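PDB 5MQO: Non-reducing end beta-L-arabinofuranosidase, which probably hydrolyses glycosidic bonds in plant pectin, as a family GH127 glycoside hydrolase of Bacteroides thetaiotaomicron that probably acts as an aceric acidase. Local coordinates for residues A300-A305 with N388-W393; T338-A343 with Y413-S418; Y404-E409 with F532-E537; E512-V517 with E574-M579; C582-H587 with V598-P603. All coordinates share one frame; numbering follows the deposited sequence.

Contact 1 of 5, residues A300-A305 with N388-W393; sequences ANYLYA and NMLFNW
The CB of Tyr304 is a small bump set on the face of the Phe391 ring. It sits 3.6 Å above the ring, over its centre and only 7° off the normal, a CH-pi contact. The Tyr304 ring itself turns its edge toward that same Phe391 ring in an edge-to-face pair, with centroids 5.8 Å apart and planes at 56°. Phe391 holds CG anti to its backbone N, which carries the ring toward helix 297-314 and lays it against the backbone there. Its CD1 reaches Tyr304 C at 3.6 Å. Next to it, the small Ala305 lets the two backbones come close, with its CA 4.0 Å from Phe391 CA. Its CB rests 3.9 Å from Phe391 CA. Helix 297-314 and helix 382-399 run almost parallel, with the axes of these short segments crossing at 16°. Both belong to the GH127 catalytic domain, and such pairing is consistent with the (alpha/alpha)6 barrel of the six-hairpin clan. Helix 317-333 lies against the two aromatics: Ile326 and Ile330 touch Tyr304, and Leu323 touches Phe391. Leu390 points toward the other helix, and its CD1 comes obliquely to Tyr302 CE1 at 3.8 Å, while Tyr302 OH is hydrogen-bonded to Asn461. At the N-terminal end, Asn301 ND2 lies 3.6 Å from Asn388 CB. That end of Asn301 is held elsewhere: OD1 bonds to Tyr367, and ND2 to Ala384 O.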
# COMPACT_ATOMS: atom_id res chain seq x y z
N ALA A 300 -13.38 -4.65 2.17
CA ALA A 300 -12.93 -5.01 3.51
C ALA A 300 -11.88 -4.04 4.05
O ALA A 300 -12.01 -3.45 5.13
CB ALA A 300 -12.32 -6.39 3.47
N ASN A 301 -10.81 -3.91 3.30
CA ASN A 301 -9.67 -3.21 3.79
C ASN A 301 -9.98 -1.71 3.88
O ASN A 301 -9.62 -1.11 4.88
CB ASN A 301 -8.47 -3.49 2.91
CG ASN A 301 -7.88 -4.87 3.13
OD1 ASN A 301 -8.23 -5.58 4.07
ND2 ASN A 301 -6.96 -5.24 2.25
N TYR A 302 -10.68 -1.14 2.89
CA TYR A 302 -11.10 0.28 2.97
C TYR A 302 -12.04 0.53 4.15
O TYR A 302 -11.92 1.56 4.80
CB TYR A 302 -11.69 0.79 1.63
CG TYR A 302 -10.63 1.20 0.62
CD1 TYR A 302 -10.10 2.46 0.62
CD2 TYR A 302 -10.13 0.30 -0.29
CE1 TYR A 302 -9.10 2.84 -0.28
CE2 TYR A 302 -9.15 0.67 -1.20
CZ TYR A 302 -8.64 1.94 -1.19
OH TYR A 302 -7.66 2.30 -2.10
N LEU A 303 -12.94 -0.42 4.43
CA LEU A 303 -13.77 -0.38 5.67
C LEU A 303 -12.88 -0.30 6.87
O LEU A 303 -13.05 0.60 7.67
CB LEU A 303 -14.67 -1.61 5.84
CG LEU A 303 -15.35 -1.87 7.21
CD1 LEU A 303 -16.30 -0.77 7.60
CD2 LEU A 303 -16.12 -3.17 7.20
N TYR A 304 -11.94 -1.23 6.98
CA TYR A 304 -11.10 -1.31 8.19
C TYR A 304 -10.32 0.01 8.42
O TYR A 304 -10.24 0.51 9.55
CB TYR A 304 -10.18 -2.56 8.21
CG TYR A 304 -10.87 -3.85 7.91
CD1 TYR A 304 -12.17 -4.08 8.31
CD2 TYR A 304 -10.21 -4.87 7.20
CE1 TYR A 304 -12.82 -5.25 8.02
CE2 TYR A 304 -10.86 -6.06 6.92
CZ TYR A 304 -12.16 -6.24 7.33
OH TYR A 304 -12.86 -7.39 7.08
N ALA A 305 -9.80 0.54 7.33
CA ALA A 305 -9.14 1.83 7.32
C ALA A 305 -10.03 2.93 7.85
O ALA A 305 -9.63 3.69 8.74
CB ALA A 305 -8.74 2.17 5.89
N ASN A 388 -4.95 -2.47 2.34
CA ASN A 388 -4.18 -3.00 3.46
C ASN A 388 -3.09 -1.99 3.89
O ASN A 388 -2.81 -1.83 5.08
CB ASN A 388 -3.55 -4.33 3.09
CG ASN A 388 -3.03 -5.10 4.28
OD1 ASN A 388 -3.59 -5.08 5.39
ND2 ASN A 388 -1.96 -5.85 4.05
N MET A 389 -2.48 -1.30 2.92
CA MET A 389 -1.46 -0.30 3.20
C MET A 389 -2.01 0.89 4.00
O MET A 389 -1.45 1.28 5.01
CB MET A 389 -0.88 0.19 1.88
CG MET A 389 0.20 1.24 2.05
SD MET A 389 0.75 1.95 0.51
CE MET A 389 1.48 3.44 1.13
N LEU A 390 -3.11 1.46 3.52
CA LEU A 390 -3.80 2.57 4.16
C LEU A 390 -4.45 2.17 5.51
O LEU A 390 -4.48 2.97 6.42
CB LEU A 390 -4.86 3.13 3.23
CG LEU A 390 -4.49 3.75 1.88
CD1 LEU A 390 -5.77 3.97 1.06
CD2 LEU A 390 -3.75 5.05 2.01
N PHE A 391 -4.97 0.95 5.63
CA PHE A 391 -5.39 0.41 6.94
C PHE A 391 -4.19 0.48 7.90
O PHE A 391 -4.27 1.06 8.98
CB PHE A 391 -5.95 -1.02 6.82
CG PHE A 391 -6.33 -1.69 8.13
CD1 PHE A 391 -6.90 -0.98 9.20
CD2 PHE A 391 -6.18 -3.07 8.28
CE1 PHE A 391 -7.27 -1.62 10.39
CE2 PHE A 391 -6.55 -3.71 9.48
CZ PHE A 391 -7.08 -2.98 10.54
N ASN A 392 -3.05 -0.05 7.47
CA ASN A 392 -1.92 -0.15 8.38
C ASN A 392 -1.35 1.22 8.75
O ASN A 392 -0.78 1.41 9.83
CB ASN A 392 -0.84 -1.05 7.80
CG ASN A 392 -1.11 -2.50 8.09
OD1 ASN A 392 -0.62 -3.05 9.07
ND2 ASN A 392 -1.92 -3.11 7.26
N TRP A 393 -1.49 2.17 7.83
CA TRP A 393 -1.01 3.49 8.08
C TRP A 393 -1.84 4.16 9.18
O TRP A 393 -1.27 4.76 10.04
CB TRP A 393 -0.99 4.32 6.81
CG TRP A 393 -0.42 5.67 7.06
CD1 TRP A 393 -1.12 6.83 7.25
CD2 TRP A 393 0.96 6.00 7.21
NE1 TRP A 393 -0.26 7.86 7.48
CE2 TRP A 393 1.03 7.38 7.45
CE3 TRP A 393 2.14 5.27 7.14
CZ2 TRP A 393 2.23 8.04 7.63
CZ3 TRP A 393 3.35 5.93 7.30
CH2 TRP A 393 3.38 7.31 7.56

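Contact 2 of 5, residues T338-A343 with Y413-S418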
# COMPACT_ATOMS: atom_id res chain seq x y z
N THR A 338 3.84 -10.79 -0.06
CA THR A 338 3.96 -9.46 -0.66
C THR A 338 3.01 -8.40 -0.09
O THR A 338 3.00 -7.25 -0.57
CB THR A 338 3.63 -9.56 -2.17
OG1 THR A 338 2.29 -10.04 -2.36
CG2 THR A 338 4.58 -10.51 -2.86
N GLY A 339 2.22 -8.76 0.91
CA GLY A 339 1.21 -7.84 1.52
C GLY A 339 -0.15 -7.85 0.82
O GLY A 339 -1.09 -7.22 1.29
N ALA A 340 -0.26 -8.60 -0.27
CA ALA A 340 -1.45 -8.52 -1.10
C ALA A 340 -2.56 -9.29 -0.43
O ALA A 340 -2.29 -10.18 0.37
CB ALA A 340 -1.19 -9.05 -2.50
N CYS A 341 -3.80 -8.92 -0.74
CA CYS A 341 -4.94 -9.48 -0.09
C CYS A 341 -6.00 -9.93 -1.12
O CYS A 341 -6.34 -9.20 -2.04
CB CYS A 341 -5.51 -8.44 0.88
SG CYS A 341 -4.36 -7.92 2.20
N GLY A 342 -6.53 -11.13 -0.90
CA GLY A 342 -7.61 -11.65 -1.69
C GLY A 342 -7.12 -12.81 -2.54
O GLY A 342 -6.56 -12.61 -3.60
N ALA A 343 -7.35 -14.00 -2.02
CA ALA A 343 -7.01 -15.28 -2.59
C ALA A 343 -7.97 -15.85 -3.61
O ALA A 343 -7.60 -16.78 -4.33
CB ALA A 343 -6.96 -16.28 -1.45
N TYR A 413 6.23 -1.67 -1.61
CA TYR A 413 7.19 -2.23 -2.60
C TYR A 413 6.63 -3.47 -3.34
O TYR A 413 6.87 -3.65 -4.52
CB TYR A 413 8.55 -2.60 -1.99
CG TYR A 413 9.41 -1.46 -1.46
CD1 TYR A 413 10.29 -0.76 -2.28
CD2 TYR A 413 9.39 -1.12 -0.12
CE1 TYR A 413 11.09 0.29 -1.78
CE2 TYR A 413 10.19 -0.09 0.38
CZ TYR A 413 11.04 0.60 -0.44
OH TYR A 413 11.78 1.62 0.14
N ASN A 414 5.85 -4.31 -2.69
CA ASN A 414 5.63 -5.66 -3.23
C ASN A 414 4.23 -5.96 -3.80
O ASN A 414 4.09 -6.92 -4.55
CB ASN A 414 5.97 -6.70 -2.16
CG ASN A 414 7.35 -6.51 -1.63
OD1 ASN A 414 8.30 -6.65 -2.36
ND2 ASN A 414 7.46 -6.11 -0.39
N SER A 415 3.21 -5.19 -3.41
CA SER A 415 1.86 -5.41 -3.94
C SER A 415 1.13 -4.15 -4.40
O SER A 415 -0.03 -4.22 -4.78
CB SER A 415 1.03 -6.15 -2.90
OG SER A 415 1.07 -5.53 -1.64
N VAL A 416 1.82 -3.02 -4.42
CA VAL A 416 1.27 -1.76 -4.94
C VAL A 416 2.15 -1.32 -6.13
O VAL A 416 1.65 -1.15 -7.25
CB VAL A 416 1.25 -0.68 -3.84
CG1 VAL A 416 0.85 0.68 -4.39
CG2 VAL A 416 0.31 -1.09 -2.73
N LEU A 417 3.45 -1.18 -5.87
CA LEU A 417 4.40 -0.88 -6.92
C LEU A 417 4.42 -1.97 -8.01
O LEU A 417 4.74 -1.68 -9.18
CB LEU A 417 5.78 -0.65 -6.30
CG LEU A 417 6.98 -0.31 -7.20
CD1 LEU A 417 6.81 0.98 -7.97
CD2 LEU A 417 8.22 -0.25 -6.34
N SER A 418 4.06 -3.20 -7.66
CA SER A 418 3.96 -4.27 -8.68
C SER A 418 2.84 -4.01 -9.68
O SER A 418 2.83 -4.54 -10.77
CB SER A 418 3.69 -5.60 -8.00
OG SER A 418 2.41 -5.57 -7.42
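Ser415 points its hydroxyl toward the backbone of Thr338. OG lies between its own backbone N and carbonyl carbon (chi1 53°), and from there it donates to Thr338 O at 2.8 Å. The donor stands 34° out of the carbonyl plane. Ser415 CB backs this up by meeting Ala340 CB at 3.7 Å. One residue earlier, Asn414 and Thr338 slant across each other and touch CB to CB at 3.7 Å. Thr338 CG2 lies near Asn414 O. The Asn414 amide takes no part in this touch: ND2 bonds to Thr410 O and Pro603 O, and OD1 to Val605 N. Gly339 lies between these two pairs. A CB there would stand 3.3 Å from Ser415 OG and press on the preceding carbonyl. The contact joins the loop after helix 317-333 to helix 402-416 near the helix's C-terminal end, where it widens into a pi-type turn, inside the GH127 catalytic domain. Ser415 OG also has Cys411 O as a hydrogen-bond partner. An alanine in place of Ser415 would keep the CB packing but would probably leave both Thr338 O and Cys411 O without this hydroxyl, and the loop less firmly held. One hydroxyl thus lies between two backbone carbonyls, one from the loop and one from its own helix, and its single proton would probably have to serve both.

Contact 3 of 5, residues Y404-E409 with F532-E537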
# COMPACT_ATOMS: atom_id res chain seq x y z
N TYR A 404 2.89 -1.87 12.50
CA TYR A 404 2.01 -1.40 11.45
C TYR A 404 2.80 -0.71 10.34
O TYR A 404 2.45 -0.83 9.17
CB TYR A 404 0.93 -0.47 12.02
CG TYR A 404 0.01 -1.15 13.01
CD1 TYR A 404 -0.84 -2.20 12.60
CD2 TYR A 404 -0.02 -0.76 14.34
CE1 TYR A 404 -1.68 -2.82 13.50
CE2 TYR A 404 -0.85 -1.39 15.24
CZ TYR A 404 -1.68 -2.41 14.82
OH TYR A 404 -2.50 -3.03 15.71
N ALA A 405 3.87 0.00 10.70
CA ALA A 405 4.78 0.56 9.69
C ALA A 405 5.44 -0.48 8.75
O ALA A 405 5.64 -0.20 7.56
CB ALA A 405 5.83 1.45 10.33
N GLU A 406 5.77 -1.66 9.29
CA GLU A 406 6.32 -2.76 8.50
C GLU A 406 5.39 -3.15 7.34
O GLU A 406 5.83 -3.29 6.18
CB GLU A 406 6.54 -3.98 9.40
CG GLU A 406 7.29 -5.16 8.79
CD GLU A 406 8.68 -4.82 8.30
OE1 GLU A 406 9.40 -4.05 8.97
OE2 GLU A 406 9.06 -5.32 7.22
N LEU A 407 4.11 -3.26 7.64
CA LEU A 407 3.09 -3.60 6.65
C LEU A 407 2.86 -2.55 5.60
O LEU A 407 2.63 -2.88 4.43
CB LEU A 407 1.78 -3.98 7.35
CG LEU A 407 2.02 -5.44 7.80
CD1 LEU A 407 1.50 -5.72 9.17
CD2 LEU A 407 1.43 -6.42 6.79
N VAL A 408 2.93 -1.28 6.00
CA VAL A 408 2.90 -0.19 5.04
C VAL A 408 4.03 -0.39 4.03
O VAL A 408 3.79 -0.28 2.84
CB VAL A 408 2.99 1.21 5.73
CG1 VAL A 408 3.22 2.32 4.72
CG2 VAL A 408 1.71 1.50 6.50
N GLU A 409 5.24 -0.71 4.50
CA GLU A 409 6.41 -0.85 3.59
C GLU A 409 6.27 -2.08 2.69
O GLU A 409 6.43 -1.98 1.45
CB GLU A 409 7.75 -0.93 4.35
CG GLU A 409 9.00 -0.68 3.49
CD GLU A 409 10.30 -0.70 4.29
OE1 GLU A 409 10.58 -1.75 4.92
OE2 GLU A 409 11.01 0.34 4.37
N PHE A 532 13.52 9.01 15.95
CA PHE A 532 13.23 7.59 16.06
C PHE A 532 13.52 6.93 14.73
O PHE A 532 13.15 7.48 13.69
CB PHE A 532 11.77 7.37 16.40
CG PHE A 532 11.33 7.99 17.68
CD1 PHE A 532 10.99 9.33 17.74
CD2 PHE A 532 11.18 7.22 18.83
CE1 PHE A 532 10.55 9.92 18.91
CE2 PHE A 532 10.73 7.79 20.01
CZ PHE A 532 10.42 9.15 20.06
N PHE A 533 14.15 5.76 14.77
CA PHE A 533 14.42 4.96 13.55
C PHE A 533 13.77 3.61 13.65
O PHE A 533 14.07 2.82 14.57
CB PHE A 533 15.93 4.79 13.33
CG PHE A 533 16.64 6.09 13.15
CD1 PHE A 533 16.97 6.86 14.27
CD2 PHE A 533 16.91 6.57 11.88
CE1 PHE A 533 17.57 8.09 14.12
CE2 PHE A 533 17.51 7.78 11.72
CZ PHE A 533 17.85 8.55 12.84
N ARG A 534 12.88 3.31 12.73
CA ARG A 534 12.24 2.00 12.73
C ARG A 534 13.31 0.95 12.47
O ARG A 534 14.15 1.12 11.60
CB ARG A 534 11.11 1.94 11.70
CG ARG A 534 10.34 0.63 11.70
CD ARG A 534 9.12 0.72 10.82
NE ARG A 534 9.54 0.72 9.44
CZ ARG A 534 9.83 -0.37 8.73
NH1 ARG A 534 10.22 -0.23 7.45
NH2 ARG A 534 9.73 -1.59 9.27
N ILE A 535 13.31 -0.11 13.28
CA ILE A 535 14.04 -1.33 12.95
C ILE A 535 13.08 -2.33 12.29
O ILE A 535 12.19 -2.85 12.97
CB ILE A 535 14.61 -1.99 14.21
CG1 ILE A 535 15.39 -0.97 15.06
CG2 ILE A 535 15.45 -3.20 13.80
CD1 ILE A 535 16.33 -0.08 14.26
N PRO A 536 13.25 -2.59 10.96
CA PRO A 536 12.42 -3.59 10.26
C PRO A 536 12.33 -4.97 10.90
O PRO A 536 13.30 -5.43 11.51
CB PRO A 536 13.06 -3.69 8.87
CG PRO A 536 13.59 -2.32 8.64
CD PRO A 536 14.02 -1.79 9.99
N GLU A 537 11.16 -5.59 10.76
CA GLU A 537 10.87 -6.93 11.28
C GLU A 537 11.84 -7.90 10.68
O GLU A 537 12.35 -8.77 11.37
CB GLU A 537 9.42 -7.34 10.94
CG GLU A 537 8.95 -8.56 11.73
CD GLU A 537 7.57 -9.08 11.34
OE1 GLU A 537 6.99 -8.62 10.34
OE2 GLU A 537 7.05 -9.97 12.05
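A salt-bridge network of Arg534 with Glu406 and Glu409 joins two domains. The glutamates sit on helix 402-416 of the GH127 catalytic domain, and the arginine on strand 529-535 of the middle domain. The segment axes cross at -69°. Arg534 starts extended and then bends at chi3, which turns NE off the line of the chain. Its guanidinium meets both acids at the edge, near its own plane. NH1 reaches Glu409 OE1 at 3.0 Å, a weak, bent bond. NH2 approaches Glu406 OE1 at 2.5 Å; this bond is also weak, and so short that its exact length is doubtful. Neither carboxylate lies flat with the guanidinium: the planes are 63° apart for Glu406 and 77° for Glu409. Pro536 CD lies toward the rim on one guanidinium face and Ala405 C toward the rim on the opposite one. Ala405 CB also touches Arg534 CD at 3.4 Å. Glu406 is bent at chi2, and OE1 receives a second donor, the backbone N of Glu537, at 2.9 Å. That bond is nearly straight, the donor coming from above the carboxylate plane. Beside it, Glu537 CB packs on Glu406 CG at 3.7 Å. Outside the two segments, Arg534 NE bonds to Asn484 O, and Glu409 OE2 makes a weak bond to Tyr509. One buried positive group thus faces two acids. This would probably keep both glutamates ionised, with the Glu537 N-H adding a second donor to Glu406 OE1.

Contact 4 of 5, residues E512-V517 with E574-M579; sequences EGNVRV and ELVMDM
Val515 and Leu575 face each other as a hydrogen-bonded pair of antiparallel strands. Val515 N gives its hydrogen to Leu575 O at 2.8 Å. The return bond, Leu575 N to Val515 O, is weak and bent to 130°. Val515 O also meets the CA-H of Glu574, with a CA to O distance of 3.1 Å. Before strand 514-521 begins, Met577 N bonds to Gly513 O at 2.7 Å. Gly513 has no room for more: a CB there would clash with Met577 O. Asn514 O accepts from Thr507 OG1, while Arg516 pairs by backbone with Glu506, and Glu574 with Thr545. The two strands are thus inner ones of the antiparallel sheet of the GH127 middle domain. On the face carrying Asn514, Arg516, Glu574 and Val576, Arg516 and Glu574 run side by side. Arg516 NE and NH2 both reach Glu574 OE1, each at 3.1 Å, from one face of the carboxylate. NE comes on the anti side and NH2 on the syn side, and the flat groups are only 17° apart. The buried face is apolar, with Val515 CG2 touching Met577 CE at 3.7 Å. Arg516 NH1 has a long, weak ion pair to Glu506. The charge of Glu574 is therefore probably balanced mainly by Arg516, on a sheet face with solvent access, while backbone bonds hold the strands.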
# COMPACT_ATOMS: atom_id res chain seq x y z
N GLU A 512 20.53 -1.24 -0.32
CA GLU A 512 21.48 -1.40 0.80
C GLU A 512 20.85 -0.84 2.06
O GLU A 512 19.94 -0.02 1.99
CB GLU A 512 22.78 -0.64 0.53
CG GLU A 512 23.45 -1.00 -0.79
CD GLU A 512 24.80 -0.32 -0.99
OE1 GLU A 512 24.84 0.89 -1.33
OE2 GLU A 512 25.82 -1.03 -0.84
N GLY A 513 21.35 -1.27 3.20
CA GLY A 513 20.73 -0.98 4.49
C GLY A 513 21.44 0.09 5.29
O GLY A 513 21.39 0.04 6.52
N ASN A 514 22.07 1.06 4.62
CA ASN A 514 22.80 2.14 5.29
C ASN A 514 22.07 3.43 5.14
O ASN A 514 21.93 3.92 4.02
CB ASN A 514 24.20 2.32 4.70
CG ASN A 514 25.01 1.05 4.75
OD1 ASN A 514 25.15 0.43 5.81
ND2 ASN A 514 25.52 0.63 3.60
N VAL A 515 21.64 4.02 6.26
CA VAL A 515 20.94 5.31 6.24
C VAL A 515 21.69 6.39 7.01
O VAL A 515 22.23 6.15 8.08
CB VAL A 515 19.49 5.17 6.77
CG1 VAL A 515 18.69 6.46 6.59
CG2 VAL A 515 18.79 4.03 6.04
N ARG A 516 21.73 7.57 6.44
CA ARG A 516 22.32 8.70 7.09
C ARG A 516 21.30 9.81 7.09
O ARG A 516 20.80 10.19 6.01
CB ARG A 516 23.57 9.16 6.35
CG ARG A 516 24.24 10.39 6.95
CD ARG A 516 25.42 10.79 6.11
NE ARG A 516 26.44 9.76 6.11
CZ ARG A 516 27.58 9.82 5.42
NH1 ARG A 516 27.87 10.88 4.66
NH2 ARG A 516 28.43 8.81 5.50
N VAL A 517 21.03 10.32 8.29
CA VAL A 517 20.18 11.48 8.50
C VAL A 517 21.09 12.63 8.93
O VAL A 517 21.84 12.54 9.91
CB VAL A 517 19.05 11.19 9.53
CG1 VAL A 517 18.20 12.43 9.79
CG2 VAL A 517 18.17 10.08 8.98
N GLU A 574 23.42 7.85 11.71
CA GLU A 574 23.69 6.84 10.71
C GLU A 574 23.25 5.44 11.19
O GLU A 574 23.87 4.84 12.07
CB GLU A 574 25.16 6.85 10.31
CG GLU A 574 25.44 6.22 8.95
CD GLU A 574 26.87 6.41 8.49
OE1 GLU A 574 27.21 7.54 8.06
OE2 GLU A 574 27.64 5.43 8.57
N LEU A 575 22.16 4.95 10.60
CA LEU A 575 21.65 3.61 10.85
C LEU A 575 22.35 2.68 9.91
O LEU A 575 22.36 2.95 8.71
CB LEU A 575 20.16 3.60 10.57
CG LEU A 575 19.42 2.29 10.79
CD1 LEU A 575 19.49 1.82 12.24
CD2 LEU A 575 17.97 2.43 10.35
N VAL A 576 22.95 1.62 10.44
CA VAL A 576 23.45 0.51 9.61
C VAL A 576 22.63 -0.73 9.91
O VAL A 576 22.75 -1.29 10.98
CB VAL A 576 24.94 0.20 9.86
CG1 VAL A 576 25.44 -0.92 8.94
CG2 VAL A 576 25.79 1.44 9.67
N MET A 577 21.79 -1.14 8.97
CA MET A 577 20.99 -2.38 9.07
C MET A 577 21.69 -3.44 8.27
O MET A 577 22.06 -3.19 7.14
CB MET A 577 19.56 -2.19 8.49
CG MET A 577 18.66 -1.25 9.30
SD MET A 577 17.21 -0.55 8.45
CE MET A 577 17.97 0.65 7.38
N ASP A 578 21.92 -4.61 8.85
CA ASP A 578 22.37 -5.75 8.05
C ASP A 578 21.23 -6.14 7.15
O ASP A 578 20.10 -6.22 7.59
CB ASP A 578 22.71 -6.95 8.91
CG ASP A 578 24.09 -6.88 9.51
OD1 ASP A 578 24.75 -5.79 9.46
OD2 ASP A 578 24.51 -7.93 10.04
N MET A 579 21.55 -6.40 5.90
CA MET A 579 20.56 -6.72 4.92
C MET A 579 20.98 -7.96 4.15
O MET A 579 21.21 -7.93 2.95
CB MET A 579 20.36 -5.51 4.01
CG MET A 579 19.15 -5.67 3.13
SD MET A 579 18.98 -4.36 1.94
CE MET A 579 18.27 -3.11 2.97

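Contact 5 of 5, residues C582-H587 with V598-P603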
# COMPACT_ATOMS: atom_id res chain seq x y z
N CYS A 582 17.48 -13.58 2.73
CA CYS A 582 16.67 -14.45 3.59
C CYS A 582 15.85 -15.44 2.81
O CYS A 582 15.32 -15.10 1.75
CB CYS A 582 15.70 -13.67 4.46
SG CYS A 582 16.61 -12.99 5.81
N LEU A 583 15.75 -16.64 3.38
CA LEU A 583 14.89 -17.69 2.89
C LEU A 583 13.80 -17.84 3.92
O LEU A 583 14.11 -18.03 5.08
CB LEU A 583 15.68 -18.99 2.72
CG LEU A 583 16.42 -19.14 1.38
CD1 LEU A 583 17.32 -17.96 1.06
CD2 LEU A 583 17.22 -20.43 1.38
N LEU A 584 12.54 -17.75 3.51
CA LEU A 584 11.43 -17.79 4.43
C LEU A 584 10.59 -19.00 4.12
O LEU A 584 10.43 -19.33 2.95
CB LEU A 584 10.57 -16.52 4.30
CG LEU A 584 11.07 -15.20 4.91
CD1 LEU A 584 12.30 -14.70 4.20
CD2 LEU A 584 9.99 -14.14 4.83
N GLU A 585 10.04 -19.64 5.16
CA GLU A 585 9.03 -20.69 5.02
C GLU A 585 7.71 -20.18 5.64
O GLU A 585 7.69 -19.17 6.34
CB GLU A 585 9.46 -21.98 5.73
CG GLU A 585 9.30 -21.89 7.25
CD GLU A 585 9.97 -23.01 8.02
OE1 GLU A 585 9.88 -24.16 7.56
OE2 GLU A 585 10.57 -22.73 9.08
N ALA A 586 6.63 -20.93 5.42
CA ALA A 586 5.32 -20.49 5.87
C ALA A 586 4.69 -21.53 6.77
O ALA A 586 5.06 -22.73 6.77
CB ALA A 586 4.40 -20.18 4.70
N HIS A 587 3.73 -21.07 7.55
CA HIS A 587 2.99 -21.91 8.51
C HIS A 587 2.50 -23.22 7.85
O HIS A 587 2.12 -23.23 6.69
CB HIS A 587 1.85 -21.04 9.06
CG HIS A 587 1.12 -21.63 10.21
ND1 HIS A 587 0.35 -22.76 10.08
CD2 HIS A 587 0.98 -21.22 11.49
CE1 HIS A 587 -0.22 -23.04 11.24
NE2 HIS A 587 0.15 -22.11 12.11
N VAL A 598 10.43 -18.76 -0.16
CA VAL A 598 10.43 -17.46 -0.80
C VAL A 598 11.69 -16.70 -0.34
O VAL A 598 12.09 -16.80 0.84
CB VAL A 598 9.18 -16.62 -0.43
CG1 VAL A 598 9.06 -16.42 1.08
CG2 VAL A 598 9.23 -15.26 -1.12
N VAL A 599 12.28 -15.94 -1.26
CA VAL A 599 13.52 -15.22 -1.01
C VAL A 599 13.25 -13.74 -0.81
O VAL A 599 12.80 -13.07 -1.73
CB VAL A 599 14.50 -15.35 -2.21
CG1 VAL A 599 15.80 -14.62 -1.90
CG2 VAL A 599 14.76 -16.80 -2.57
N LYS A 600 13.58 -13.22 0.36
CA LYS A 600 13.61 -11.77 0.59
C LYS A 600 15.06 -11.28 0.69
O LYS A 600 15.97 -12.07 0.95
CB LYS A 600 12.86 -11.40 1.88
CG LYS A 600 11.34 -11.60 1.82
CD LYS A 600 10.53 -11.01 3.01
CE LYS A 600 10.38 -9.50 2.89
NZ LYS A 600 9.59 -8.89 3.97
N ARG A 601 15.24 -10.00 0.44
CA ARG A 601 16.45 -9.27 0.84
C ARG A 601 15.98 -7.91 1.31
O ARG A 601 15.38 -7.13 0.53
CB ARG A 601 17.45 -9.13 -0.31
CG ARG A 601 18.67 -8.30 0.04
CD ARG A 601 19.89 -8.59 -0.82
NE ARG A 601 21.02 -7.83 -0.25
CZ ARG A 601 21.39 -6.58 -0.58
NH1 ARG A 601 20.80 -5.89 -1.58
NH2 ARG A 601 22.39 -6.03 0.09
N GLY A 602 16.22 -7.62 2.58
CA GLY A 602 15.65 -6.43 3.15
C GLY A 602 14.14 -6.55 3.01
O GLY A 602 13.58 -7.62 3.36
N PRO A 603 13.48 -5.48 2.47
CA PRO A 603 12.03 -5.40 2.33
C PRO A 603 11.46 -5.94 1.03
O PRO A 603 10.21 -6.00 0.89
CB PRO A 603 11.76 -3.91 2.40
CG PRO A 603 12.95 -3.30 1.74
CD PRO A 603 14.12 -4.22 2.03
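Cys582 and Lys600, and then Leu584 and Val598, face each other as hydrogen-bonded pairs of two antiparallel strands whose segment axes are at 143°, a marked twist. They form the beta hairpin of strands 581-584 and 596-601 in the C-terminal domain of the GH127 protein. Cys582 N bonds to Lys600 O at 2.8 Å, and Lys600 N returns to Cys582 O. Leu584 N bonds to Val598 O at 2.9 Å, and Val598 N reaches Leu584 O at 3.2 Å. Leu584 is the main side chain of this contact. Its CB meets Val598 CG1 at 3.6 Å. That methyl lies between its own backbone N and carbonyl carbon (chi1 57°), which turns it toward the leucine. Farther out, Leu584 CD2 lies 3.7 Å from Lys600 CD, and CD1 lies near Lys600 CG. The two side chains cross at a slant. Beyond CD, the lysine bends at chi3 (77°), which turns CE aside, and the end of the side chain leads away from the strand of Leu584. An alanine in place of Leu584 would keep the touch on Val598 but would probably open a gap beside the Lys600 methylenes and let that chain turn more freely. Val598 also packs on Val692 and Trp693 of strand 690-697, and on Val605 of strand 604-609, so the hairpin is joined to the rest of its sheet. On the other face, Leu583 and Val599 form the non-hydrogen-bonded pair. Val599 CG1 lies 3.7 Å from Cys582 O, the same oxygen that accepts Lys600 N.

Overall arrangement
From the N terminus, contact 1 opens at 300-305 and contact 2 at 338-343. Contact 1 closes at 388-393, inside the loop of contact 2, so the two cross. Contact 3 opens at 404-409 before contact 2 closes at 413-418, so these cross too, on one helix, 402-416. Contact 4 opens at 512-517, before contact 3 closes at 532-537, and closes at 574-579. Contact 5 follows as a short hairpin after all the others; none is nested. Contacts 1 and 2 join helices and a loop within the catalytic domain, contact 3 joins it to the middle domain, and contact 4 holds the middle sheet. Contact 5 lies in the C-terminal domain; Pro603 O meets Asn414 ND2 of contact 2.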